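Local coordinates for penicillin-binding 1 transmembrane protein MrcA (Nitrosomonas europaea ATCC 19718, PDB 3D0F) that probably polymerises and cross-links peptidoglycan as a bifunctional glycosyltransferase-transpeptidase, represented here by its OB-like domain alone, at residues Ile36-Val41 / Leu89-Lys94; Asp64-Ala69 / Trp100-Leu105; Gly47-Phe52 / Ile59-Asp64. All coordinates share one frame; numbering follows the deposited sequence. Where two conformers were deposited one is given.

Contact 1: residues Ile36-Val41 / Leu89-Lys94. With PO4 (phosphate ion), chain C.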
ATOM      1  N   ILE A  36      -2.162  -2.358  -2.374  1.00 19.89           N
ATOM      2  CA  ILE A  36      -2.462  -2.553  -3.806  1.00 20.20           C
ATOM      3  C   ILE A  36      -1.666  -1.495  -4.529  1.00 20.72           C
ATOM      4  O   ILE A  36      -2.031  -0.305  -4.522  1.00 22.37           O
ATOM      5  CB  ILE A  36      -3.972  -2.446  -4.143  1.00 19.45           C
ATOM      6  CG1 ILE A  36      -4.716  -3.530  -3.371  1.00 21.44           C
ATOM      7  CG2 ILE A  36      -4.175  -2.624  -5.682  1.00 20.56           C
ATOM      8  CD1 ILE A  36      -6.226  -3.497  -3.524  1.00 22.94           C
ATOM      9  N   LEU A  37      -0.574  -1.934  -5.146  1.00 19.25           N
ATOM     10  CA  LEU A  37       0.482  -1.052  -5.627  1.00 17.77           C
ATOM     11  C   LEU A  37       0.505  -0.925  -7.134  1.00 18.40           C
ATOM     12  O   LEU A  37       0.152  -1.836  -7.846  1.00 18.47           O
ATOM     13  CB  LEU A  37       1.832  -1.590  -5.186  1.00 18.47           C
ATOM     14  CG  LEU A  37       1.964  -1.920  -3.713  1.00 19.72           C
ATOM     15  CD1 LEU A  37       3.382  -2.331  -3.401  1.00 22.67           C
ATOM     16  CD2 LEU A  37       1.476  -0.751  -2.816  1.00 21.13           C
ATOM     17  N   ALA A  38       0.930   0.231  -7.610  1.00 18.57           N
ATOM     18  CA  ALA A  38       1.065   0.464  -9.051  1.00 17.19           C
ATOM     19  C   ALA A  38       2.318  -0.229  -9.562  1.00 17.33           C
ATOM     20  O   ALA A  38       3.376  -0.261  -8.923  1.00 18.24           O
ATOM     21  CB  ALA A  38       1.122   1.993  -9.386  1.00 19.13           C
ATOM     22  N   ALA A  39       2.236  -0.742 -10.795  1.00 17.01           N
ATOM     23  CA  ALA A  39       3.414  -1.268 -11.441  1.00 15.71           C
ATOM     24  C   ALA A  39       3.240  -1.109 -12.954  1.00 16.78           C
ATOM     25  O   ALA A  39       2.128  -1.120 -13.467  1.00 18.10           O
ATOM     26  CB  ALA A  39       3.681  -2.735 -11.095  1.00 17.58           C
ATOM     27  N   VAL A  40       4.351  -0.983 -13.636  1.00 15.62           N
ATOM     28  CA  VAL A  40       4.332  -0.917 -15.100  0.50 15.71           C
ATOM     29  C   VAL A  40       4.939  -2.183 -15.659  1.00 14.23           C
ATOM     30  O   VAL A  40       6.035  -2.585 -15.271  1.00 15.68           O
ATOM     31  CB  VAL A  40       5.076   0.319 -15.688  0.50 15.29           C
ATOM     32  CG1 VAL A  40       6.538   0.366 -15.255  0.50 16.13           C
ATOM     33  CG2 VAL A  40       4.998   0.326 -17.210  0.50 16.06           C
ATOM     34  N   VAL A  41       4.235  -2.798 -16.585  1.00 14.86           N
ATOM     35  CA  VAL A  41       4.682  -4.051 -17.193  1.00 14.41           C
ATOM     36  C   VAL A  41       5.886  -3.831 -18.120  1.00 15.45           C
ATOM     37  O   VAL A  41       5.883  -2.913 -18.959  1.00 14.72           O
ATOM     38  CB  VAL A  41       3.527  -4.785 -17.915  1.00 15.18           C
ATOM     39  CG1 VAL A  41       4.081  -6.031 -18.745  1.00 14.75           C
ATOM     40  CG2 VAL A  41       2.458  -5.203 -16.864  1.00 15.41           C
ATOM     41  N   LEU A  89      -0.060  -0.333 -17.382  1.00 18.25           N
ATOM     42  CA  LEU A  89      -0.174   0.052 -15.980  1.00 17.93           C
ATOM     43  C   LEU A  89      -1.132  -0.921 -15.292  1.00 18.43           C
ATOM     44  O   LEU A  89      -2.323  -1.028 -15.632  1.00 18.46           O
ATOM     45  CB  LEU A  89      -0.692   1.504 -15.852  1.00 18.48           C
ATOM     46  CG  LEU A  89      -0.898   2.019 -14.427  1.00 20.15           C
ATOM     47  CD1 LEU A  89       0.394   1.983 -13.616  1.00 23.23           C
ATOM     48  CD2 LEU A  89      -1.508   3.423 -14.490  1.00 20.48           C
ATOM     49  N   ILE A  90      -0.587  -1.650 -14.328  1.00 17.40           N
ATOM     50  CA  ILE A  90      -1.342  -2.646 -13.546  1.00 17.79           C
ATOM     51  C   ILE A  90      -1.254  -2.352 -12.087  1.00 16.97           C
ATOM     52  O   ILE A  90      -0.499  -1.478 -11.649  1.00 18.03           O
ATOM     53  CB  ILE A  90      -0.852  -4.093 -13.850  1.00 16.69           C
ATOM     54  CG1 ILE A  90       0.637  -4.263 -13.548  1.00 17.19           C
ATOM     55  CG2 ILE A  90      -1.159  -4.415 -15.373  1.00 18.98           C
ATOM     56  CD1 ILE A  90       1.118  -5.687 -13.505  1.00 18.86           C
ATOM     57  N   ARG A  91      -2.010  -3.106 -11.320  1.00 16.37           N
ATOM     58  CA  ARG A  91      -1.923  -3.047  -9.873  1.00 15.89           C
ATOM     59  C   ARG A  91      -1.548  -4.432  -9.392  1.00 16.06           C
ATOM     60  O   ARG A  91      -2.040  -5.444  -9.898  1.00 15.92           O
ATOM     61  CB  ARG A  91      -3.268  -2.626  -9.258  1.00 16.91           C
ATOM     62  CG  ARG A  91      -3.769  -1.277  -9.798  1.00 19.48           C
ATOM     63  CD  ARG A  91      -3.033  -0.055  -9.233  1.00 22.43           C
ATOM     64  NE  ARG A  91      -3.451   1.108  -9.999  1.00 25.15           N
ATOM     65  CZ  ARG A  91      -3.098   2.367  -9.738  1.00 24.03           C
ATOM     66  NH1 ARG A  91      -2.359   2.652  -8.685  1.00 22.87           N
ATOM     67  NH2 ARG A  91      -3.523   3.335 -10.561  1.00 26.11           N
ATOM     68  N   VAL A  92      -0.726  -4.446  -8.367  1.00 16.11           N
ATOM     69  CA  VAL A  92      -0.218  -5.697  -7.789  1.00 15.28           C
ATOM     70  C   VAL A  92      -0.297  -5.712  -6.277  1.00 16.66           C
ATOM     71  O   VAL A  92      -0.241  -4.650  -5.630  1.00 17.18           O
ATOM     72  CB  VAL A  92       1.239  -5.934  -8.243  1.00 15.17           C
ATOM     73  CG1 VAL A  92       1.282  -6.059  -9.748  1.00 16.98           C
ATOM     74  CG2 VAL A  92       2.133  -4.775  -7.816  1.00 17.06           C
ATOM     75  N   LYS A  93      -0.376  -6.921  -5.729  1.00 16.96           N
ATOM     76  CA  LYS A  93      -0.373  -7.080  -4.281  1.00 17.78           C
ATOM     77  C   LYS A  93       0.450  -8.336  -3.934  1.00 18.76           C
ATOM     78  O   LYS A  93       0.287  -9.368  -4.586  1.00 18.51           O
ATOM     79  CB  LYS A  93      -1.813  -7.244  -3.816  1.00 18.95           C
ATOM     80  CG  LYS A  93      -2.034  -7.285  -2.307  1.00 19.52           C
ATOM     81  CD  LYS A  93      -3.510  -7.394  -1.990  1.00 22.77           C
ATOM     82  CE  LYS A  93      -3.805  -7.649  -0.537  1.00 29.12           C
ATOM     83  NZ  LYS A  93      -2.922  -7.043   0.436  1.00 35.66           N
ATOM     84  N   LYS A  94       1.146  -8.272  -2.808  1.00 18.93           N
ATOM     85  CA  LYS A  94       1.974  -9.371  -2.341  1.00 19.03           C
ATOM     86  C   LYS A  94       1.124 -10.239  -1.410  1.00 19.84           C
ATOM     87  O   LYS A  94       0.532  -9.723  -0.438  1.00 20.14           O
ATOM     88  CB  LYS A  94       3.206  -8.820  -1.640  1.00 19.81           C
ATOM     89  CG  LYS A  94       4.271  -9.873  -1.362  1.00 20.93           C
ATOM     90  CD  LYS A  94       5.449  -9.252  -0.648  1.00 23.85           C
ATOM     91  CE  LYS A  94       6.675 -10.119  -0.681  1.00 30.64           C
ATOM     92  NZ  LYS A  94       7.694  -9.532   0.218  1.00 34.58           N
TER
HETATM   93  P   PO4 C 501      -2.629   6.570  -8.754  0.50 31.80           P
HETATM   94  O1  PO4 C 501      -3.202   6.178 -10.085  0.50 29.62           O
HETATM   95  O2  PO4 C 501      -1.922   7.891  -8.945  0.50 32.10           O
HETATM   96  O3  PO4 C 501      -3.756   6.719  -7.748  0.50 32.18           O
HETATM   97  O4  PO4 C 501      -1.645   5.564  -8.213  0.50 30.11           O
HETATM   98  O   HOH W   1      -1.886   1.781  -6.036  1.00 21.91           O

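Contact 2: residues Asp64-Ala69 / Trp100-Leu105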
ATOM      1  N   ASP A  64      -0.264 -18.762  -9.626  1.00 14.66           N
ATOM      2  CA  ASP A  64      -1.531 -18.281  -9.029  1.00 15.90           C
ATOM      3  C   ASP A  64      -1.698 -16.772  -9.203  1.00 16.16           C
ATOM      4  O   ASP A  64      -2.825 -16.283  -9.392  1.00 16.88           O
ATOM      5  CB  ASP A  64      -1.582 -18.621  -7.557  1.00 16.78           C
ATOM      6  CG  ASP A  64      -1.706 -20.094  -7.278  1.00 19.80           C
ATOM      7  OD1 ASP A  64      -1.947 -20.919  -8.200  1.00 23.93           O
ATOM      8  OD2 ASP A  64      -1.593 -20.421  -6.054  1.00 27.40           O
ATOM      9  N   GLY A  65      -0.588 -16.026  -9.165  1.00 13.92           N
ATOM     10  CA  GLY A  65      -0.625 -14.576  -9.300  1.00 15.21           C
ATOM     11  C   GLY A  65      -1.173 -14.065 -10.613  1.00 15.36           C
ATOM     12  O   GLY A  65      -1.552 -12.904 -10.696  1.00 16.47           O
ATOM     13  N   LEU A  66      -1.167 -14.904 -11.659  1.00 15.12           N
ATOM     14  CA  LEU A  66      -1.652 -14.531 -12.965  1.00 14.66           C
ATOM     15  C   LEU A  66      -3.092 -14.993 -13.241  1.00 16.62           C
ATOM     16  O   LEU A  66      -3.646 -14.681 -14.280  1.00 17.65           O
ATOM     17  CB  LEU A  66      -0.739 -15.136 -14.053  1.00 14.91           C
ATOM     18  CG  LEU A  66       0.690 -14.656 -14.065  1.00 14.93           C
ATOM     19  CD1 LEU A  66       1.436 -15.335 -15.224  1.00 16.30           C
ATOM     20  CD2 LEU A  66       0.788 -13.129 -14.166  1.00 15.68           C
ATOM     21  N   LYS A  67      -3.677 -15.760 -12.334  1.00 15.36           N
ATOM     22  CA  LYS A  67      -4.971 -16.406 -12.568  0.50 17.84           C
ATOM     23  C   LYS A  67      -6.074 -15.412 -12.879  1.00 17.93           C
ATOM     24  O   LYS A  67      -6.838 -15.572 -13.855  1.00 18.87           O
ATOM     25  CB  LYS A  67      -5.374 -17.218 -11.338  0.50 18.24           C
ATOM     26  CG  LYS A  67      -4.553 -18.497 -11.128  0.50 18.90           C
ATOM     27  CD  LYS A  67      -4.997 -19.295  -9.874  0.50 21.52           C
ATOM     28  CE  LYS A  67      -6.235 -20.112 -10.117  0.50 25.23           C
ATOM     29  NZ  LYS A  67      -5.985 -21.223 -11.074  0.50 27.58           N
ATOM     30  N   ALA A  68      -6.177 -14.386 -12.033  1.00 19.45           N
ATOM     31  CA  ALA A  68      -7.283 -13.421 -12.189  1.00 19.45           C
ATOM     32  C   ALA A  68      -7.183 -12.712 -13.516  1.00 20.13           C
ATOM     33  O   ALA A  68      -8.196 -12.452 -14.156  1.00 21.80           O
ATOM     34  CB  ALA A  68      -7.285 -12.432 -11.079  1.00 20.20           C
ATOM     35  N   ALA A  69      -5.963 -12.466 -13.977  1.00 19.24           N
ATOM     36  CA  ALA A  69      -5.682 -11.723 -15.204  1.00 20.12           C
ATOM     37  C   ALA A  69      -5.642 -12.565 -16.501  1.00 20.14           C
ATOM     38  O   ALA A  69      -5.230 -12.095 -17.568  1.00 19.93           O
ATOM     39  CB  ALA A  69      -4.370 -10.920 -15.020  1.00 19.17           C
ATOM     40  N   TRP A 100       3.771 -12.157  -5.648  1.00 15.27           N
ATOM     41  CA  TRP A 100       2.961 -11.066  -6.121  1.00 15.15           C
ATOM     42  C   TRP A 100       1.839 -11.574  -6.992  1.00 15.23           C
ATOM     43  O   TRP A 100       1.996 -12.565  -7.702  1.00 15.34           O
ATOM     44  CB  TRP A 100       3.822 -10.059  -6.911  1.00 16.75           C
ATOM     45  CG  TRP A 100       4.774  -9.304  -5.988  1.00 17.02           C
ATOM     46  CD1 TRP A 100       6.026  -9.676  -5.636  1.00 19.56           C
ATOM     47  CD2 TRP A 100       4.519  -8.072  -5.293  1.00 17.19           C
ATOM     48  NE1 TRP A 100       6.569  -8.779  -4.742  1.00 18.92           N
ATOM     49  CE2 TRP A 100       5.672  -7.767  -4.544  1.00 19.29           C
ATOM     50  CE3 TRP A 100       3.428  -7.213  -5.215  1.00 18.37           C
ATOM     51  CZ2 TRP A 100       5.757  -6.643  -3.719  1.00 20.16           C
ATOM     52  CZ3 TRP A 100       3.541  -6.068  -4.425  1.00 17.75           C
ATOM     53  CH2 TRP A 100       4.685  -5.817  -3.674  1.00 19.63           C
ATOM     54  N   GLN A 101       0.708 -10.862  -6.965  1.00 15.53           N
ATOM     55  CA  GLN A 101      -0.429 -11.142  -7.811  0.50 15.84           C
ATOM     56  C   GLN A 101      -0.919  -9.876  -8.493  1.00 15.82           C
ATOM     57  O   GLN A 101      -0.842  -8.777  -7.920  1.00 16.55           O
ATOM     58  CB  GLN A 101      -1.552 -11.755  -6.958  0.50 16.46           C
ATOM     59  CG  GLN A 101      -2.068 -10.782  -5.912  0.50 17.45           C
ATOM     60  CD  GLN A 101      -2.943 -11.366  -4.829  0.50 18.58           C
ATOM     61  OE1 GLN A 101      -3.026 -10.775  -3.743  0.50 19.21           O
ATOM     62  NE2 GLN A 101      -3.620 -12.467  -5.111  0.50 20.26           N
ATOM     63  N   ILE A 102      -1.442 -10.026  -9.712  1.00 15.21           N
ATOM     64  CA  ILE A 102      -2.086  -8.931 -10.445  1.00 15.51           C
ATOM     65  C   ILE A 102      -3.537  -8.844  -9.972  1.00 16.61           C
ATOM     66  O   ILE A 102      -4.329  -9.817 -10.046  1.00 16.58           O
ATOM     67  CB  ILE A 102      -2.042  -9.138 -11.939  1.00 16.25           C
ATOM     68  CG1 ILE A 102      -0.597  -9.229 -12.447  1.00 16.91           C
ATOM     69  CG2 ILE A 102      -2.857  -8.026 -12.607  1.00 18.24           C
ATOM     70  CD1 ILE A 102      -0.442  -9.461 -13.955  1.00 16.52           C
ATOM     71  N   VAL A 103      -3.845  -7.673  -9.445  1.00 17.39           N
ATOM     72  CA  VAL A 103      -5.167  -7.370  -8.906  1.00 18.63           C
ATOM     73  C   VAL A 103      -5.712  -6.061  -9.519  1.00 19.15           C
ATOM     74  O   VAL A 103      -5.190  -5.552 -10.486  1.00 17.97           O
ATOM     75  CB  VAL A 103      -5.073  -7.245  -7.373  1.00 18.73           C
ATOM     76  CG1 VAL A 103      -4.628  -8.572  -6.768  1.00 18.33           C
ATOM     77  CG2 VAL A 103      -4.154  -6.100  -6.927  1.00 21.54           C
ATOM     78  N   GLN A 104      -6.765  -5.512  -8.930  1.00 21.54           N
ATOM     79  CA  GLN A 104      -7.250  -4.208  -9.412  1.00 22.47           C
ATOM     80  C   GLN A 104      -7.800  -3.416  -8.250  1.00 23.43           C
ATOM     81  O   GLN A 104      -8.102  -3.996  -7.211  1.00 23.82           O
ATOM     82  CB  GLN A 104      -8.245  -4.381 -10.519  1.00 23.76           C
ATOM     83  CG  GLN A 104      -9.511  -5.086 -10.131  1.00 23.42           C
ATOM     84  CD  GLN A 104     -10.367  -5.461 -11.308  1.00 24.69           C
ATOM     85  OE1 GLN A 104     -10.130  -5.063 -12.452  1.00 25.77           O
ATOM     86  NE2 GLN A 104     -11.392  -6.265 -11.032  1.00 30.47           N
ATOM     87  N   LEU A 105      -7.840  -2.099  -8.396  1.00 25.80           N
ATOM     88  CA  LEU A 105      -8.295  -1.234  -7.310  1.00 29.29           C
ATOM     89  C   LEU A 105      -9.778  -1.492  -7.095  1.00 30.90           C
ATOM     90  O   LEU A 105     -10.505  -1.749  -8.058  1.00 30.78           O
ATOM     91  CB  LEU A 105      -8.010   0.244  -7.614  1.00 29.31           C
ATOM     92  CG  LEU A 105      -6.534   0.647  -7.489  1.00 30.58           C
ATOM     93  CD1 LEU A 105      -6.275   1.998  -8.112  1.00 31.16           C
ATOM     94  CD2 LEU A 105      -6.013   0.545  -6.058  1.00 31.70           C
TER
HETATM   95  O   HOH W   2      -3.962 -12.134 -11.750  1.00 16.27           O

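Contact 3: residues Gly47-Phe52 / Ile59-Asp64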
ATOM      1  N   GLY A  47       2.916 -17.243 -18.992  1.00 16.96           N
ATOM      2  CA  GLY A  47       3.624 -17.856 -17.852  1.00 17.33           C
ATOM      3  C   GLY A  47       4.303 -16.886 -16.904  1.00 16.12           C
ATOM      4  O   GLY A  47       4.652 -17.277 -15.814  1.00 16.70           O
ATOM      5  N   ALA A  48       4.540 -15.633 -17.314  1.00 15.44           N
ATOM      6  CA  ALA A  48       5.240 -14.708 -16.444  1.00 16.18           C
ATOM      7  C   ALA A  48       5.045 -13.268 -16.903  1.00 16.57           C
ATOM      8  O   ALA A  48       5.125 -12.980 -18.089  1.00 16.49           O
ATOM      9  CB  ALA A  48       6.702 -15.006 -16.480  1.00 16.54           C
ATOM     10  N   VAL A  49       4.824 -12.383 -15.953  1.00 16.15           N
ATOM     11  CA  VAL A  49       4.809 -10.954 -16.186  1.00 15.46           C
ATOM     12  C   VAL A  49       5.898 -10.354 -15.300  1.00 16.21           C
ATOM     13  O   VAL A  49       5.925 -10.615 -14.077  1.00 15.82           O
ATOM     14  CB  VAL A  49       3.427 -10.384 -15.803  1.00 14.79           C
ATOM     15  CG1 VAL A  49       3.463  -8.864 -15.759  1.00 16.16           C
ATOM     16  CG2 VAL A  49       2.350 -10.964 -16.738  1.00 15.90           C
ATOM     17  N   GLU A  50       6.774  -9.537 -15.895  1.00 16.26           N
ATOM     18  CA  GLU A  50       7.749  -8.746 -15.138  1.00 17.37           C
ATOM     19  C   GLU A  50       7.213  -7.318 -15.096  1.00 17.25           C
ATOM     20  O   GLU A  50       6.814  -6.782 -16.132  1.00 16.35           O
ATOM     21  CB  GLU A  50       9.116  -8.735 -15.843  1.00 18.76           C
ATOM     22  CG  GLU A  50       9.774 -10.081 -15.876  1.00 22.56           C
ATOM     23  CD  GLU A  50      11.305 -10.070 -15.804  1.00 27.08           C
ATOM     24  OE1 GLU A  50      11.960  -9.017 -16.017  1.00 32.70           O
ATOM     25  OE2 GLU A  50      11.843 -11.178 -15.527  1.00 39.15           O
ATOM     26  N   ALA A  51       7.211  -6.707 -13.925  1.00 15.79           N
ATOM     27  CA  ALA A  51       6.695  -5.363 -13.749  1.00 16.62           C
ATOM     28  C   ALA A  51       7.574  -4.550 -12.796  1.00 16.84           C
ATOM     29  O   ALA A  51       8.165  -5.117 -11.865  1.00 19.46           O
ATOM     30  CB  ALA A  51       5.225  -5.400 -13.277  1.00 17.11           C
ATOM     31  N   PHE A  52       7.677  -3.253 -13.035  1.00 16.37           N
ATOM     32  CA  PHE A  52       8.462  -2.330 -12.223  1.00 17.59           C
ATOM     33  C   PHE A  52       7.530  -1.571 -11.280  1.00 18.32           C
ATOM     34  O   PHE A  52       6.528  -1.025 -11.712  1.00 17.79           O
ATOM     35  CB  PHE A  52       9.178  -1.324 -13.144  1.00 17.85           C
ATOM     36  CG  PHE A  52      10.083  -0.360 -12.427  1.00 18.30           C
ATOM     37  CD1 PHE A  52      11.409  -0.682 -12.229  1.00 21.76           C
ATOM     38  CD2 PHE A  52       9.635   0.886 -12.050  1.00 20.75           C
ATOM     39  CE1 PHE A  52      12.288   0.211 -11.580  1.00 20.36           C
ATOM     40  CE2 PHE A  52      10.494   1.786 -11.369  1.00 19.72           C
ATOM     41  CZ  PHE A  52      11.818   1.433 -11.165  1.00 22.60           C
ATOM     42  N   ILE A  59       9.456  -6.926 -10.177  1.00 18.81           N
ATOM     43  CA  ILE A  59       8.828  -8.160  -9.668  1.00 17.71           C
ATOM     44  C   ILE A  59       8.447  -9.065 -10.844  1.00 16.62           C
ATOM     45  O   ILE A  59       8.292  -8.597 -11.962  1.00 15.72           O
ATOM     46  CB  ILE A  59       7.555  -7.878  -8.803  1.00 16.48           C
ATOM     47  CG1 ILE A  59       6.484  -7.083  -9.566  1.00 18.49           C
ATOM     48  CG2 ILE A  59       7.940  -7.112  -7.500  1.00 20.69           C
ATOM     49  CD1 ILE A  59       5.146  -6.914  -8.821  1.00 18.71           C
ATOM     50  N   ARG A  60       8.357 -10.358 -10.544  1.00 17.01           N
ATOM     51  CA  ARG A  60       7.941 -11.362 -11.507  1.00 16.90           C
ATOM     52  C   ARG A  60       6.696 -12.069 -10.973  1.00 18.52           C
ATOM     53  O   ARG A  60       6.760 -12.693  -9.890  1.00 18.30           O
ATOM     54  CB  ARG A  60       9.077 -12.366 -11.757  1.00 18.21           C
ATOM     55  CG  ARG A  60       8.942 -13.184 -13.007  1.00 22.16           C
ATOM     56  CD  ARG A  60      10.326 -13.858 -13.332  1.00 22.79           C
ATOM     57  NE  ARG A  60      10.329 -14.533 -14.604  1.00 30.28           N
ATOM     58  CZ  ARG A  60       9.994 -15.796 -14.798  1.00 29.98           C
ATOM     59  NH1 ARG A  60       9.600 -16.591 -13.786  1.00 33.28           N
ATOM     60  NH2 ARG A  60      10.035 -16.276 -16.035  1.00 32.68           N
ATOM     61  N   ILE A  61       5.611 -12.035 -11.744  1.00 15.91           N
ATOM     62  CA  ILE A  61       4.300 -12.619 -11.356  1.00 15.94           C
ATOM     63  C   ILE A  61       4.113 -13.856 -12.218  1.00 16.27           C
ATOM     64  O   ILE A  61       4.239 -13.777 -13.441  1.00 14.90           O
ATOM     65  CB  ILE A  61       3.137 -11.635 -11.533  1.00 16.25           C
ATOM     66  CG1 ILE A  61       3.454 -10.337 -10.756  1.00 20.10           C
ATOM     67  CG2 ILE A  61       1.781 -12.241 -11.043  1.00 16.57           C
ATOM     68  CD1 ILE A  61       3.017  -9.066 -11.475  1.00 23.93           C
ATOM     69  N   THR A  62       3.775 -14.973 -11.561  1.00 14.89           N
ATOM     70  CA  THR A  62       3.654 -16.278 -12.214  1.00 14.15           C
ATOM     71  C   THR A  62       2.540 -17.079 -11.531  1.00 14.35           C
ATOM     72  O   THR A  62       2.017 -16.651 -10.518  1.00 14.11           O
ATOM     73  CB  THR A  62       4.956 -17.119 -12.112  1.00 14.81           C
ATOM     74  OG1 THR A  62       5.235 -17.434 -10.725  1.00 13.82           O
ATOM     75  CG2 THR A  62       6.138 -16.333 -12.723  1.00 14.18           C
ATOM     76  N   GLY A  63       2.239 -18.256 -12.047  1.00 13.00           N
ATOM     77  CA  GLY A  63       1.324 -19.207 -11.376  1.00 14.55           C
ATOM     78  C   GLY A  63       0.019 -18.559 -10.895  1.00 15.23           C
ATOM     79  O   GLY A  63      -0.700 -17.905 -11.655  1.00 15.55           O
ATOM     80  N   ASP A  64      -0.264 -18.762  -9.626  1.00 14.66           N
ATOM     81  CA  ASP A  64      -1.531 -18.281  -9.029  1.00 15.90           C
ATOM     82  C   ASP A  64      -1.698 -16.772  -9.203  1.00 16.16           C
ATOM     83  O   ASP A  64      -2.825 -16.283  -9.392  1.00 16.88           O
ATOM     84  CB  ASP A  64      -1.582 -18.621  -7.557  1.00 16.78           C
ATOM     85  CG  ASP A  64      -1.706 -20.094  -7.278  1.00 19.80           C
ATOM     86  OD1 ASP A  64      -1.947 -20.919  -8.200  1.00 23.93           O
ATOM     87  OD2 ASP A  64      -1.593 -20.421  -6.054  1.00 27.40           O
TER
HETATM   88  O   HOH W   3       3.189 -19.239 -14.625  1.00 14.72           O

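Contact 1: residues Ile36-Val41 / Leu89-Lys94
Val41 and Ile90 mark the tightly packed side of this strand pair: Val41 CG2 meets Ile90 CD1 at 3.6 Å, the two side chains crossing at about a right angle. Ile90 CG1 lies between its own backbone N and carbonyl carbon (chi1 58°), which sets it against Ala39 O as well as near Val41 CG2. On the same face Val92 CG2 touches both Leu37 CB (4.1 Å) and Ala39 CB. Trp100, Ile59 and Ile61 add further cover to Val92, so this face belongs to the apolar core. The Ile36/Lys93 end is looser: partly exposed Lys93 brings CD only to 4.3 Å from Ile36 CG1, and the chain leads on to exposed Lys94.

Strands 37-41 and 89-94 are neighbours in the antiparallel sheet of the OB-like domain, their axes 128° apart. Leu37/Val92 and Ala39/Ile90 are hydrogen-bonded pairs, Ala38/Arg91 and Val40/Leu89 non-hydrogen-bonded ones. The bond from Leu37 N to Val92 O measures 2.8 Å and is almost straight, with 177° at the hydrogen.

The other face, with Ala38, Val40, Leu89 and Arg91, is covered by the second subunit; Leu89 also pairs with a strand there, so the sheet runs on across the interface. Arg91 bends at chi2, its NH1 3.6 Å from Ala38 CB. Its guanidinium edge meets a phosphate, probably from the crystallisation liquor: Arg91 NH1 bonds phosphate O4 at 3.0 Å and NH2 bonds O1 at 2.9 Å. NH2 also forms a salt bridge with Glu8 of the second subunit. A water accepts from Arg91 NH1 at 2.8 Å and donates to Ile36 O.

Contact 2: residues Asp64-Ala69 / Trp100-Leu105
A turn at Gly65 offers its carbonyl to Ile102, joining the chain after strand 58-61 to the edge strand 100-103 of the OB-like domain's antiparallel sheet. Residues 64-68 coil like a helix but lack its repeating bonds, although Lys67 N does bond Asp64 O. This turn approaches the strand through its backbone as well as its side chains.

Among the polar contacts, Ile102 N donates to Gly65 O at 3.0 Å, with 167° at the hydrogen and the donor in the carbonyl plane. Gly65 O receives a second proton from a water at 2.7 Å, so two donors grip this carbonyl of a buried residue. The same water donates to Ile102 O and accepts from Ala69 N, so one water links Gly65 O and Ala69 N of the turn to Ile102 O of the strand. A CA-H...O contact from Gln101 adds to the surroundings of Gly65 O.

Close backbone packing comes next. Gly65, having no side chain, lets its CA come within 3.7 Å of both Trp100 O and Gln101 CA, while Gln101 CB rests 3.8 Å from Gly65 CA.

Apolar contacts are carried by the two branches of Ile102. CG2, anti to the backbone N, meets Ala69 CB at 4.1 Å. CG1 is anti to the carbonyl carbon (chi1 -60°). Leu66 and Ile102 also pack on Ile61, while Tyr4 of the second subunit lies against Ala69 and Ile102. Within the pair itself, the oblique meeting of Leu66 and Ile102 brings Leu66 CD2 to 3.9 Å from Ile102 CD1.

Contact 3: residues Gly47-Phe52 / Ile59-Asp64
Strands 48-52 and 59-61 run antiparallel, with Val49 and Ile61 as one hydrogen-bonded pair, Ala51 and Ile59 as another, and Glu50/Arg60 the non-hydrogen-bonded pair between them. The strand axes approach to 4.6 Å, their directions 154° apart. Four backbone bonds close the ladder; that from Ile61 N to Val49 O is 2.7 Å long. CA-H...O contacts fill the steps between, among them Glu50 CA to Ile59 O at 3.2 Å. Beyond the ladder, a water donates to Gly47 O at 2.7 Å and accepts from Gly63 N, bridging the segments where the strands give way to loop.

Side chains separate by face. Val49, Ala51, Ile59 and Ile61 share the buried one, where Val49 CG1 lies 4.3 Å from Ile61 CD1 and Ala51 CB faces Ile59 CG1. Trp100 covers both isoleucines there, and Leu66 reaches Val49 and Ile61.

On the opposite face, Arg60 has CG anti to its backbone N (chi1 -162°) and an extended chain as far as NE. Ala48 CB lies 3.6 Å above one guanidinium face, offset toward the rim, with NH2 of Arg60 nearest. Glu50 OE2 comes to the guanidinium edge, in its plane, but the salt bridge to Arg60 NE is long at 3.8 Å. The carboxylate and guanidinium planes stand 88° apart, and OE2 is equally near Arg60 CD. This pairing of a buried apolar face with a charged outer one belongs to the 48-53/58-61 beta hairpin, at one margin of the antiparallel sheet within this chain.

Contacts 1 and 3 pair strands of one sheet of the OB-like domain, ordered 58-61, 48-53, 37-45, 88-94, 100-103, and contact 2 packs the turn 64-69 on its outermost strand 100-103. Contact 1 joins the middle strand 37-45 to its neighbour 88-94; its centre is about 11 Å from that of contact 3, which closes the hairpin at one margin, and the Val40 O to Phe52 N approach of 2.9 Å connects them. Toward contact 2, Lys93 O lies 2.8 Å from Gln101 N. Contacts 2 and 3 share Asp64, and their centres are about 9 Å apart; Leu66 CD2 lies 3.4 Å from Ile61 CG2. The phosphate belongs to contact 1, at the subunit interface that contact 2 also touches.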